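PDB 4AJ9: catalase-3 from Neurospora crassa, which catalyses the heme-dependent breakdown of hydrogen peroxide to oxygen and water, and probably protects cells from the toxic effects of peroxide. Local coordinates for residues C[59-64]-C[107-112]; C[165-168]-C[172-175]; C[70-75]-C[320-325]; C[113-118]-C[245-250]; C[155-160]-C[177-182]. All blocks are in the same frame, centred on the assembly; numbering follows the deposited sequence. Where two conformers were deposited one is given.

Contact 1: C[59-64]-C[107-112]. With HEM (protoporphyrin IX containing Fe), chain Y.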
# COMPACT_ATOMS: atom_id res chain seq x y z
N ILE C 59 -8.10 -7.57 -0.77
CA ILE C 59 -7.72 -6.49 0.14
C ILE C 59 -7.84 -7.07 1.54
O ILE C 59 -8.50 -8.10 1.75
CB ILE C 59 -8.63 -5.25 -0.03
CG1 ILE C 59 -10.03 -5.53 0.51
CG2 ILE C 59 -8.70 -4.82 -1.50
CD1 ILE C 59 -10.98 -4.36 0.36
N PRO C 60 -7.20 -6.44 2.52
CA PRO C 60 -7.28 -6.98 3.89
C PRO C 60 -8.73 -7.10 4.34
O PRO C 60 -9.53 -6.21 4.06
CB PRO C 60 -6.59 -5.89 4.72
CG PRO C 60 -5.62 -5.23 3.74
CD PRO C 60 -6.40 -5.20 2.45
N GLU C 61 -9.08 -8.19 5.04
CA GLU C 61 -10.38 -8.25 5.67
C GLU C 61 -10.44 -7.24 6.81
O GLU C 61 -9.41 -6.73 7.28
CB GLU C 61 -10.68 -9.66 6.19
CG GLU C 61 -9.77 -10.13 7.32
CD GLU C 61 -10.05 -11.59 7.72
OE1 GLU C 61 -10.49 -12.39 6.85
OE2 GLU C 61 -9.82 -11.95 8.89
N ARG C 62 -11.66 -6.93 7.25
CA ARG C 62 -11.85 -6.07 8.41
C ARG C 62 -11.19 -6.71 9.61
O ARG C 62 -11.26 -7.93 9.78
CB ARG C 62 -13.34 -5.89 8.68
CG ARG C 62 -14.13 -5.25 7.56
CD ARG C 62 -15.64 -5.49 7.73
NE ARG C 62 -16.44 -4.64 6.84
CZ ARG C 62 -16.48 -4.75 5.51
NH1 ARG C 62 -15.78 -5.69 4.89
NH2 ARG C 62 -17.23 -3.91 4.81
N VAL C 63 -10.58 -5.90 10.47
CA VAL C 63 -9.81 -6.42 11.61
C VAL C 63 -10.73 -7.13 12.61
O VAL C 63 -10.30 -8.05 13.31
CB VAL C 63 -8.96 -5.31 12.28
CG1 VAL C 63 -9.85 -4.26 12.94
CG2 VAL C 63 -7.95 -5.90 13.28
N VAL C 64 -11.98 -6.67 12.69
CA VAL C 64 -13.06 -7.36 13.38
C VAL C 64 -14.28 -7.32 12.47
O VAL C 64 -14.32 -6.52 11.54
CB VAL C 64 -13.39 -6.72 14.75
CG1 VAL C 64 -12.26 -7.01 15.77
CG2 VAL C 64 -13.63 -5.22 14.63
N ALA C 107 -15.54 -12.23 15.55
CA ALA C 107 -14.22 -12.81 15.76
C ALA C 107 -13.67 -13.45 14.50
O ALA C 107 -12.48 -13.34 14.20
CB ALA C 107 -14.26 -13.83 16.90
N GLY C 108 -14.55 -14.12 13.76
CA GLY C 108 -14.13 -14.97 12.66
C GLY C 108 -13.62 -14.21 11.46
O GLY C 108 -14.01 -13.06 11.21
N SER C 109 -12.73 -14.85 10.71
CA SER C 109 -12.23 -14.30 9.45
C SER C 109 -13.28 -14.43 8.35
O SER C 109 -14.33 -15.02 8.56
CB SER C 109 -10.96 -15.03 9.02
OG SER C 109 -9.86 -14.63 9.80
N ARG C 110 -13.00 -13.84 7.20
CA ARG C 110 -13.84 -14.05 6.04
C ARG C 110 -13.85 -15.54 5.80
O ARG C 110 -12.83 -16.20 5.94
CB ARG C 110 -13.25 -13.34 4.82
CG ARG C 110 -13.15 -11.84 4.95
CD ARG C 110 -12.59 -11.24 3.66
NE ARG C 110 -13.31 -11.72 2.48
CZ ARG C 110 -12.72 -12.23 1.40
NH1 ARG C 110 -11.40 -12.31 1.33
NH2 ARG C 110 -13.46 -12.64 0.38
N GLY C 111 -15.00 -16.09 5.46
CA GLY C 111 -15.09 -17.51 5.19
C GLY C 111 -15.49 -18.33 6.39
O GLY C 111 -15.90 -19.48 6.22
N SER C 112 -15.37 -17.79 7.60
CA SER C 112 -15.85 -18.53 8.77
C SER C 112 -17.37 -18.62 8.72
O SER C 112 -18.00 -18.01 7.88
CB SER C 112 -15.37 -17.91 10.09
OG SER C 112 -15.79 -16.56 10.23
CHA HEM Y . -15.88 -2.96 12.87
CHB HEM Y . -19.50 -2.52 16.10
CHC HEM Y . -16.26 -1.36 19.51
CHD HEM Y . -12.83 -0.94 16.11
C1A HEM Y . -17.14 -2.99 13.45
C2A HEM Y . -18.38 -3.38 12.79
C3A HEM Y . -19.37 -3.27 13.69
C4A HEM Y . -18.80 -2.79 14.93
CMA HEM Y . -20.88 -3.57 13.48
CAA HEM Y . -18.50 -3.88 11.33
CBA HEM Y . -18.97 -2.77 10.38
CGA HEM Y . -19.16 -3.37 9.01
O1A HEM Y . -18.35 -3.07 8.11
O2A HEM Y . -20.13 -4.15 8.83
C1B HEM Y . -18.94 -2.11 17.30
C2B HEM Y . -19.68 -1.73 18.49
C3B HEM Y . -18.78 -1.43 19.44
C4B HEM Y . -17.46 -1.58 18.87
CMB HEM Y . -21.22 -1.73 18.56
CAB HEM Y . -19.03 -0.93 20.89
CBB HEM Y . -20.15 -0.27 21.20
C1C HEM Y . -15.08 -1.06 18.87
C2C HEM Y . -13.93 -0.40 19.45
C3C HEM Y . -12.99 -0.31 18.51
C4C HEM Y . -13.53 -0.87 17.29
CMC HEM Y . -13.81 0.06 20.92
CAC HEM Y . -11.60 0.34 18.59
CBC HEM Y . -11.43 1.41 19.37
C1D HEM Y . -13.31 -1.44 14.94
C2D HEM Y . -12.55 -1.51 13.72
C3D HEM Y . -13.50 -2.14 12.71
C4D HEM Y . -14.73 -2.38 13.42
CMD HEM Y . -11.09 -1.03 13.52
CAD HEM Y . -13.20 -2.43 11.23
CBD HEM Y . -13.76 -1.27 10.43
CGD HEM Y . -13.40 -1.43 8.98
O1D HEM Y . -14.09 -0.83 8.12
O2D HEM Y . -12.44 -2.19 8.68
NA HEM Y . -17.44 -2.64 14.75
NB HEM Y . -17.60 -2.00 17.57
NC HEM Y . -14.80 -1.33 17.55
ND HEM Y . -14.58 -1.96 14.73
FE HEM Y . -16.16 -1.90 16.12
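With CG lodged between its own backbone N and carbonyl carbon (chi1 65°) and the chain extended beyond it, E61 carries its carboxylate to the start of the turn at S109 and R110. OE2 takes the hydroxyl of S109 through its syn lone pair, OG to OE2 being 2.8 Å, while OE1 receives the backbone N-H of R110 at 2.9 Å, a nearly straight bond (169°) that arrives from above the carboxylate plane. Two bonds of different direction thus fix the rotation of the carboxylate. The aliphatic part of R110 slides past E61 the opposite way, its CD 3.5 Å from E61 CB; in the conformer given its guanidinium forms salt bridges with E61 and E165 of the second subunit. The type II turn, S109 to S112, is closed by S112 OG and S112 N, both on S109 O. Residues 62-64 line the heme pocket: R62 NE gives a hydrogen bond to heme O1A at 2.8 Å, and V64 CG2 lies 3.3 Å from heme C4D. The contact joins the loop between helix 45-55 and strand 68-77 to that between strands 96-104 and 121-128, with V64 against helix 151-158 and R62 against helix 343-360.

Contact 2: C[165-168]-C[172-175]; sequences EVPQ and AHDS
A cis-proline loop packed on the N-cap of a helix is the element here: P167, preceded by a cis peptide bond, meets H173, the residue just before helix 174-182 begins. The pair is held by a CH-pi contact. P167 CD stands over one face of the imidazole, offset toward the rim, 3.5 Å from the centroid of the H173 ring and 16° from its normal. The edge of the proline thus comes down on the ring from one side. The histidine presents this face because its CG sits between the backbone N and the carbonyl carbon (chi1 53°), which swings the ring toward the proline. Its NE2 is engaged elsewhere, in a hydrogen bond to V158 O at the end of helix 151-158, and the ring therefore links two helix ends while the proline covers one face of it. Replacing H173 by alanine is likely to leave V158 O without this donor and P167 without the flat surface on which it rests. D253 of the second subunit packs on P167 and accepts a hydrogen bond from Q168 N. Beside CD, the neighbouring proline carbon overhangs beyond the imidazole, P167 CG coming within 3.4 Å of H173 CD2.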
# COMPACT_ATOMS: atom_id res chain seq x y z
N GLU C 165 -2.89 -20.26 15.39
CA GLU C 165 -4.14 -19.72 14.84
C GLU C 165 -5.32 -20.68 14.99
O GLU C 165 -6.03 -20.98 14.02
CB GLU C 165 -3.97 -19.25 13.39
CG GLU C 165 -5.07 -18.28 12.96
CD GLU C 165 -4.87 -17.74 11.57
OE1 GLU C 165 -5.01 -18.52 10.61
OE2 GLU C 165 -4.56 -16.53 11.44
N VAL C 166 -5.54 -21.13 16.22
CA VAL C 166 -6.69 -21.96 16.59
C VAL C 166 -7.25 -21.36 17.89
O VAL C 166 -6.47 -20.98 18.77
CB VAL C 166 -6.23 -23.41 16.88
CG1 VAL C 166 -7.40 -24.24 17.45
CG2 VAL C 166 -5.65 -24.06 15.63
N PRO C 167 -8.58 -21.30 18.03
CA PRO C 167 -9.63 -21.80 17.15
C PRO C 167 -10.30 -20.68 16.36
O PRO C 167 -10.32 -19.53 16.80
CB PRO C 167 -10.65 -22.35 18.15
CG PRO C 167 -10.60 -21.34 19.25
CD PRO C 167 -9.14 -20.86 19.33
N GLN C 168 -10.88 -21.04 15.21
CA GLN C 168 -11.58 -20.11 14.33
C GLN C 168 -12.94 -19.70 14.90
O GLN C 168 -13.72 -20.56 15.33
CB GLN C 168 -11.80 -20.78 12.97
CG GLN C 168 -12.44 -19.88 11.92
CD GLN C 168 -11.65 -18.61 11.67
OE1 GLN C 168 -12.22 -17.56 11.36
NE2 GLN C 168 -10.31 -18.70 11.81
N ALA C 172 -14.48 -20.22 22.69
CA ALA C 172 -14.27 -21.44 23.47
C ALA C 172 -12.80 -21.85 23.53
O ALA C 172 -12.42 -22.90 23.02
CB ALA C 172 -15.12 -22.60 22.90
N HIS C 173 -11.98 -21.02 24.16
CA HIS C 173 -10.58 -21.37 24.38
C HIS C 173 -9.99 -20.58 25.54
O HIS C 173 -10.55 -19.57 25.95
CB HIS C 173 -9.74 -21.17 23.12
CG HIS C 173 -9.87 -19.81 22.51
ND1 HIS C 173 -8.83 -18.90 22.52
CD2 HIS C 173 -10.89 -19.22 21.86
CE1 HIS C 173 -9.22 -17.79 21.90
NE2 HIS C 173 -10.47 -17.96 21.50
N ASP C 174 -8.85 -21.04 26.03
CA ASP C 174 -8.24 -20.51 27.24
C ASP C 174 -8.14 -18.99 27.30
O ASP C 174 -8.55 -18.37 28.28
CB ASP C 174 -6.85 -21.11 27.46
CG ASP C 174 -6.91 -22.56 27.91
OD1 ASP C 174 -7.65 -23.35 27.29
OD2 ASP C 174 -6.24 -22.89 28.90
N SER C 175 -7.59 -18.38 26.25
CA SER C 175 -7.24 -16.98 26.31
C SER C 175 -8.49 -16.11 26.46
O SER C 175 -8.46 -15.09 27.16
CB SER C 175 -6.43 -16.55 25.09
OG SER C 175 -7.14 -16.76 23.88

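Contact 3: C[70-75]-C[320-325]; sequences GAHGIF and FAETEQ
H72 and E322 stand roughly perpendicular, the imidazole and carboxylate planes being turned 49° from each other. In this setting the histidine offers its edge: NE2 donates to E322 OE1 across 2.5 Å, a short bond with an N-H...O angle of 155°. The acceptor lies close to the imidazole plane, and the N-H comes in almost down the C-O bond. Both residues reach the meeting point with CG anti to the carbonyl carbon (chi1 -63° in H72), and the glutamate chain then runs extended to its carboxylate. The other oxygen, OE2, is busy with the backbone N of M317 and N318 and with a salt bridge to R3, so the carboxylate is gripped from several sides and would probably favour its charged form. Replacing H72 by a leucine would probably leave E322 OE1 without its imidazole donor and remove the edge-to-face partner of F100. A second link runs beside the first: a water accepts from G70 N at 3.0 Å and is hydrogen-bonded to T323 OG1 at 2.7 Å, while T323 CG2 packs 3.7 Å from G70 N. The whole is a buried histidine-carboxylate hydrogen bond fastening the short helix 319-324 to strand 68-77, one of the strands of the antiparallel beta-barrel around which the catalase fold is built.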
# COMPACT_ATOMS: atom_id res chain seq x y z
N GLY C 70 -24.53 -7.75 3.49
CA GLY C 70 -25.34 -6.56 3.56
C GLY C 70 -26.33 -6.36 2.43
O GLY C 70 -26.39 -7.14 1.47
N ALA C 71 -27.12 -5.29 2.56
CA ALA C 71 -28.15 -4.99 1.57
C ALA C 71 -28.50 -3.51 1.56
O ALA C 71 -28.26 -2.81 2.55
CB ALA C 71 -29.41 -5.83 1.82
N HIS C 72 -29.06 -3.06 0.44
CA HIS C 72 -29.58 -1.69 0.32
C HIS C 72 -31.03 -1.63 0.77
O HIS C 72 -31.75 -2.63 0.70
CB HIS C 72 -29.51 -1.21 -1.13
CG HIS C 72 -28.11 -1.12 -1.67
ND1 HIS C 72 -27.40 0.06 -1.70
CD2 HIS C 72 -27.30 -2.06 -2.22
CE1 HIS C 72 -26.21 -0.15 -2.23
NE2 HIS C 72 -26.13 -1.43 -2.56
N GLY C 73 -31.48 -0.46 1.20
CA GLY C 73 -32.88 -0.29 1.50
C GLY C 73 -33.26 1.16 1.66
O GLY C 73 -32.54 2.05 1.20
N ILE C 74 -34.39 1.39 2.32
CA ILE C 74 -34.88 2.74 2.53
C ILE C 74 -35.31 2.90 3.98
O ILE C 74 -35.89 1.99 4.57
CB ILE C 74 -36.10 3.04 1.62
CG1 ILE C 74 -35.74 2.81 0.15
CG2 ILE C 74 -36.60 4.47 1.83
CD1 ILE C 74 -34.90 3.90 -0.45
N PHE C 75 -34.99 4.05 4.56
CA PHE C 75 -35.51 4.42 5.87
C PHE C 75 -36.56 5.51 5.69
O PHE C 75 -36.37 6.44 4.92
CB PHE C 75 -34.40 4.90 6.82
CG PHE C 75 -34.92 5.59 8.05
CD1 PHE C 75 -35.33 4.86 9.15
CD2 PHE C 75 -35.04 6.98 8.09
CE1 PHE C 75 -35.83 5.49 10.28
CE2 PHE C 75 -35.53 7.62 9.22
CZ PHE C 75 -35.93 6.87 10.32
N PHE C 320 -18.26 -7.56 -3.64
CA PHE C 320 -16.98 -6.94 -3.28
C PHE C 320 -17.05 -5.42 -3.36
O PHE C 320 -16.62 -4.73 -2.44
CB PHE C 320 -15.82 -7.44 -4.16
CG PHE C 320 -14.52 -6.70 -3.91
CD1 PHE C 320 -14.25 -5.52 -4.57
CD2 PHE C 320 -13.59 -7.19 -3.00
CE1 PHE C 320 -13.07 -4.83 -4.34
CE2 PHE C 320 -12.40 -6.49 -2.77
CZ PHE C 320 -12.15 -5.31 -3.45
N ALA C 321 -17.57 -4.90 -4.47
CA ALA C 321 -17.60 -3.45 -4.70
C ALA C 321 -18.44 -2.75 -3.64
O ALA C 321 -18.15 -1.63 -3.25
CB ALA C 321 -18.14 -3.14 -6.09
N GLU C 322 -19.50 -3.43 -3.22
CA GLU C 322 -20.47 -2.86 -2.30
C GLU C 322 -20.26 -3.30 -0.85
O GLU C 322 -19.76 -2.52 -0.03
CB GLU C 322 -21.89 -3.18 -2.79
CG GLU C 322 -22.17 -2.58 -4.15
CD GLU C 322 -23.52 -2.97 -4.73
OE1 GLU C 322 -24.57 -2.63 -4.12
OE2 GLU C 322 -23.53 -3.61 -5.81
N THR C 323 -20.61 -4.55 -0.55
CA THR C 323 -20.52 -5.06 0.81
C THR C 323 -19.09 -5.09 1.37
O THR C 323 -18.85 -4.60 2.47
CB THR C 323 -21.14 -6.47 0.92
OG1 THR C 323 -22.51 -6.43 0.46
CG2 THR C 323 -21.12 -6.94 2.38
N GLU C 324 -18.14 -5.66 0.63
CA GLU C 324 -16.78 -5.77 1.16
C GLU C 324 -16.10 -4.40 1.31
O GLU C 324 -15.42 -4.15 2.32
CB GLU C 324 -15.91 -6.69 0.29
CG GLU C 324 -14.54 -6.99 0.91
CD GLU C 324 -14.64 -7.85 2.18
OE1 GLU C 324 -15.70 -8.49 2.37
OE2 GLU C 324 -13.66 -7.89 2.96
N GLN C 325 -16.28 -3.53 0.33
CA GLN C 325 -15.62 -2.23 0.33
C GLN C 325 -16.26 -1.17 1.22
O GLN C 325 -15.60 -0.22 1.59
CB GLN C 325 -15.47 -1.68 -1.10
CG GLN C 325 -14.41 -2.40 -1.93
CD GLN C 325 -13.99 -1.62 -3.18
OE1 GLN C 325 -12.80 -1.45 -3.44
NE2 GLN C 325 -14.96 -1.17 -3.96
O HOH W 1 -23.98 -8.65 0.66

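Contact 4: C[113-118]-C[245-250]; sequences ADTARD and QVLAGK
A type I beta turn from A113 to A116 lies against one side of the helical segment 245-250, and the backbones come closest at A113 and A248, whose CA atoms are 5.1 Å apart. Such nearness is consistent with two alanines meeting here: A113 CB touches A248 CB at 3.5 Å, tighter than usual for two carbons. The turn's own bond, A116 N to A113 O, is weak at 3.4 Å. On the helix, by contrast, K250 N reaches V246 O at 2.8 Å. Next to the alanine pair T115 lies across the side chain of L247 at about a right angle, its methyl CG2 3.7 Å from L247 CD2. In fold terms, the loop between strands 96-104 and 121-128 of the catalase barrel is being packed on helix 241-250, with F254 of the following helix, 254-264, touching both T115 and L247. The threonine hydroxyl sits between its backbone N and carbonyl carbon (chi1 62°), which turns OG1 to the helix and the methyl to the leucine. OG1 hydrogen-bonds to A244 O, one turn back from A248; it also lies 3.2 Å from A248 N, but at an angle too poor for a bond. The same helix faces the second subunit, where G249 packs on A248 and where Q245 and K250 exchange hydrogen bonds with their counterparts K250 and Q245.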
# COMPACT_ATOMS: atom_id res chain seq x y z
N ALA C 113 -17.96 -19.40 9.63
CA ALA C 113 -19.38 -19.73 9.54
C ALA C 113 -20.30 -18.66 10.12
O ALA C 113 -20.02 -18.06 11.17
CB ALA C 113 -19.64 -21.09 10.22
N ASP C 114 -21.42 -18.43 9.44
CA ASP C 114 -22.44 -17.51 9.90
C ASP C 114 -22.97 -17.90 11.29
O ASP C 114 -23.30 -17.03 12.09
CB ASP C 114 -23.61 -17.45 8.92
CG ASP C 114 -23.30 -16.62 7.67
OD1 ASP C 114 -22.31 -15.85 7.67
OD2 ASP C 114 -24.07 -16.75 6.68
N THR C 115 -23.06 -19.20 11.55
CA THR C 115 -23.66 -19.68 12.80
C THR C 115 -22.66 -20.06 13.89
O THR C 115 -22.99 -20.85 14.79
CB THR C 115 -24.69 -20.85 12.56
OG1 THR C 115 -24.02 -21.98 11.98
CG2 THR C 115 -25.79 -20.39 11.62
N ALA C 116 -21.46 -19.50 13.83
CA ALA C 116 -20.59 -19.50 15.01
C ALA C 116 -21.33 -18.77 16.13
O ALA C 116 -22.15 -17.91 15.84
CB ALA C 116 -19.29 -18.76 14.71
N ARG C 117 -21.05 -19.08 17.39
CA ARG C 117 -21.57 -18.26 18.50
C ARG C 117 -20.72 -16.98 18.64
O ARG C 117 -19.50 -17.06 18.76
CB ARG C 117 -21.56 -19.02 19.83
CG ARG C 117 -21.95 -18.14 21.02
CD ARG C 117 -21.92 -18.87 22.35
NE ARG C 117 -22.80 -20.05 22.40
CZ ARG C 117 -24.12 -20.00 22.52
NH1 ARG C 117 -24.75 -18.84 22.57
NH2 ARG C 117 -24.83 -21.13 22.57
N ASP C 118 -21.36 -15.82 18.64
CA ASP C 118 -20.62 -14.56 18.66
C ASP C 118 -21.55 -13.38 18.79
O ASP C 118 -22.75 -13.49 18.52
CB ASP C 118 -19.81 -14.42 17.36
CG ASP C 118 -18.56 -13.57 17.53
OD1 ASP C 118 -18.34 -13.03 18.63
OD2 ASP C 118 -17.80 -13.44 16.53
N GLN C 245 -23.95 -25.71 15.36
CA GLN C 245 -22.68 -26.37 15.05
C GLN C 245 -22.74 -27.18 13.76
O GLN C 245 -21.83 -27.10 12.94
CB GLN C 245 -22.26 -27.27 16.19
CG GLN C 245 -21.78 -26.55 17.42
CD GLN C 245 -21.00 -27.47 18.31
OE1 GLN C 245 -21.53 -28.45 18.81
NE2 GLN C 245 -19.71 -27.18 18.48
N VAL C 246 -23.78 -27.97 13.59
CA VAL C 246 -23.94 -28.75 12.37
C VAL C 246 -24.14 -27.80 11.19
O VAL C 246 -23.60 -28.01 10.10
CB VAL C 246 -25.12 -29.73 12.48
CG1 VAL C 246 -25.42 -30.35 11.13
CG2 VAL C 246 -24.81 -30.80 13.54
N LEU C 247 -24.90 -26.74 11.42
CA LEU C 247 -25.20 -25.77 10.38
C LEU C 247 -23.95 -25.06 9.87
O LEU C 247 -23.85 -24.75 8.68
CB LEU C 247 -26.22 -24.75 10.89
CG LEU C 247 -26.80 -23.69 9.94
CD1 LEU C 247 -27.10 -24.27 8.55
CD2 LEU C 247 -28.05 -23.08 10.57
N ALA C 248 -22.99 -24.81 10.77
CA ALA C 248 -21.72 -24.19 10.39
C ALA C 248 -21.04 -25.02 9.30
O ALA C 248 -20.41 -24.47 8.39
CB ALA C 248 -20.80 -24.08 11.61
N GLY C 249 -21.16 -26.34 9.41
CA GLY C 249 -20.57 -27.25 8.44
C GLY C 249 -21.44 -27.46 7.22
O GLY C 249 -20.95 -27.43 6.09
N LYS C 250 -22.74 -27.65 7.44
CA LYS C 250 -23.67 -27.89 6.33
C LYS C 250 -23.94 -26.66 5.45
O LYS C 250 -24.18 -26.79 4.25
CB LYS C 250 -24.99 -28.46 6.88
CG LYS C 250 -24.85 -29.82 7.55
CD LYS C 250 -24.84 -30.95 6.49
CE LYS C 250 -24.60 -32.32 7.12
NZ LYS C 250 -24.64 -33.44 6.11

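Contact 5: C[155-160]-C[177-182]; sequences IHSVKP and WDFFSS
S157, on the last turn of helix 151-158, packs on F179 of helix 174-182 in a helix-helix contact within the catalase domain. From the serine CB outward, each atom finds the phenylalanine: CB lies 3.5 Å from F179 CB, and OG, the tip, comes to 3.2 Å from the same carbon and 3.5 Å from F179 CG. The hydroxyl approaches the F179 ring obliquely. It stands between its backbone N and carbonyl carbon (chi1 83°), and in that position hydrogen-bonds back to L154 O in its own helix, so this buried polar atom is satisfied while it also packs against carbon. F179 has CG anti to the backbone N (chi1 -177°), and its ring touches D153 and L154 of helix 151-158. One residue on, V158 and F180 form a second, looser pair whose side chains cross at about a right angle. F180 in turn sends its edge to W177, F180 CD2 lying over one face of the W177 indole. Y397 of the fourth subunit packs on S157, and its OH is hydrogen-bonded to D178 OD2, bringing the subunit interface to this helix pair. Where valine and phenylalanine meet, V158 CG2, in the conformer given, is 3.9 Å from F180 CZ and 4.1 Å from F180 CE1.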
# COMPACT_ATOMS: atom_id res chain seq x y z
N ILE C 155 -9.96 -8.21 21.76
CA ILE C 155 -9.99 -8.87 20.46
C ILE C 155 -8.89 -9.94 20.34
O ILE C 155 -9.16 -11.07 19.89
CB ILE C 155 -9.87 -7.85 19.33
CG1 ILE C 155 -11.07 -6.89 19.37
CG2 ILE C 155 -9.77 -8.57 17.99
CD1 ILE C 155 -12.43 -7.60 19.32
N HIS C 156 -7.67 -9.60 20.74
CA HIS C 156 -6.59 -10.59 20.75
C HIS C 156 -6.95 -11.85 21.54
O HIS C 156 -6.65 -12.96 21.11
CB HIS C 156 -5.31 -10.00 21.35
CG HIS C 156 -4.55 -9.11 20.41
ND1 HIS C 156 -3.31 -8.60 20.71
CD2 HIS C 156 -4.87 -8.64 19.18
CE1 HIS C 156 -2.89 -7.85 19.70
NE2 HIS C 156 -3.82 -7.85 18.77
N SER C 157 -7.60 -11.67 22.68
CA SER C 157 -7.90 -12.80 23.56
C SER C 157 -8.97 -13.70 22.96
O SER C 157 -8.95 -14.92 23.16
CB SER C 157 -8.35 -12.30 24.95
OG SER C 157 -9.73 -11.97 24.97
N VAL C 158 -9.90 -13.09 22.23
CA VAL C 158 -11.03 -13.80 21.64
C VAL C 158 -10.68 -14.46 20.29
O VAL C 158 -11.19 -15.53 19.95
CB VAL C 158 -12.24 -12.86 21.53
CG1 VAL C 158 -13.27 -13.39 20.55
CG2 VAL C 158 -12.86 -12.65 22.92
N LYS C 159 -9.79 -13.82 19.54
CA LYS C 159 -9.34 -14.37 18.26
C LYS C 159 -8.40 -15.57 18.46
O LYS C 159 -7.98 -15.86 19.59
CB LYS C 159 -8.76 -13.27 17.36
CG LYS C 159 -9.82 -12.62 16.47
CD LYS C 159 -9.32 -11.38 15.74
CE LYS C 159 -10.41 -10.74 14.88
NZ LYS C 159 -10.73 -11.44 13.59
N PRO C 160 -8.08 -16.31 17.38
CA PRO C 160 -7.32 -17.56 17.60
C PRO C 160 -5.98 -17.35 18.29
O PRO C 160 -5.35 -16.30 18.12
CB PRO C 160 -7.08 -18.08 16.17
CG PRO C 160 -8.21 -17.46 15.35
CD PRO C 160 -8.40 -16.09 15.96
N TRP C 177 -11.46 -16.83 27.86
CA TRP C 177 -12.04 -16.93 29.20
C TRP C 177 -11.10 -16.44 30.30
O TRP C 177 -11.55 -15.99 31.36
CB TRP C 177 -12.53 -18.36 29.45
CG TRP C 177 -13.77 -18.63 28.67
CD1 TRP C 177 -13.85 -18.96 27.34
CD2 TRP C 177 -15.11 -18.54 29.14
NE1 TRP C 177 -15.17 -19.09 26.96
CE2 TRP C 177 -15.96 -18.84 28.06
CE3 TRP C 177 -15.69 -18.24 30.39
CZ2 TRP C 177 -17.35 -18.85 28.18
CZ3 TRP C 177 -17.06 -18.26 30.51
CH2 TRP C 177 -17.88 -18.57 29.41
N ASP C 178 -9.79 -16.51 30.05
CA ASP C 178 -8.80 -15.81 30.88
C ASP C 178 -9.12 -14.32 30.88
O ASP C 178 -9.18 -13.69 31.94
CB ASP C 178 -7.38 -16.06 30.33
CG ASP C 178 -6.29 -15.34 31.12
OD1 ASP C 178 -6.51 -14.95 32.28
OD2 ASP C 178 -5.17 -15.17 30.57
N PHE C 179 -9.35 -13.75 29.70
CA PHE C 179 -9.68 -12.33 29.61
C PHE C 179 -11.01 -11.97 30.27
O PHE C 179 -11.10 -10.99 31.00
CB PHE C 179 -9.68 -11.82 28.16
CG PHE C 179 -9.94 -10.34 28.04
CD1 PHE C 179 -8.90 -9.43 28.22
CD2 PHE C 179 -11.21 -9.86 27.78
CE1 PHE C 179 -9.13 -8.06 28.14
CE2 PHE C 179 -11.45 -8.49 27.69
CZ PHE C 179 -10.40 -7.59 27.87
N PHE C 180 -12.04 -12.78 30.03
CA PHE C 180 -13.36 -12.52 30.59
C PHE C 180 -13.31 -12.48 32.11
O PHE C 180 -14.03 -11.72 32.75
CB PHE C 180 -14.35 -13.61 30.15
CG PHE C 180 -14.61 -13.64 28.67
CD1 PHE C 180 -14.50 -12.48 27.90
CD2 PHE C 180 -14.98 -14.82 28.05
CE1 PHE C 180 -14.76 -12.51 26.54
CE2 PHE C 180 -15.23 -14.85 26.68
CZ PHE C 180 -15.12 -13.69 25.93
N SER C 181 -12.47 -13.33 32.68
CA SER C 181 -12.41 -13.47 34.12
C SER C 181 -11.41 -12.50 34.75
O SER C 181 -11.53 -12.15 35.92
CB SER C 181 -12.14 -14.92 34.52
OG SER C 181 -10.88 -15.38 34.02
N SER C 182 -10.43 -12.08 33.96
CA SER C 182 -9.43 -11.11 34.41
C SER C 182 -9.95 -9.68 34.30
O SER C 182 -9.42 -8.78 34.95
CB SER C 182 -8.16 -11.24 33.58
OG SER C 182 -7.46 -12.44 33.87

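Overall arrangement
Following the chain, segment 59-64 comes first and is met by 107-112, closing contact 1 round two barrel strands. Segment 70-75 starts inside that loop but finds its partner only at 320-325, so contacts 1 and 3 cross, and R62 touches T323 where they meet. Directly after contact 1, segment 113-118 opens contact 4, which closes at 245-250 and is nested within contact 3. Inside contact 4 lies contact 5, joining two helices, and contact 2 is nested inside contact 5, the two touching through hydrogen bonds between the helix ends. K159 returns to A107, and Q168 to S109, tying the helices to the 107-112 side of contact 1.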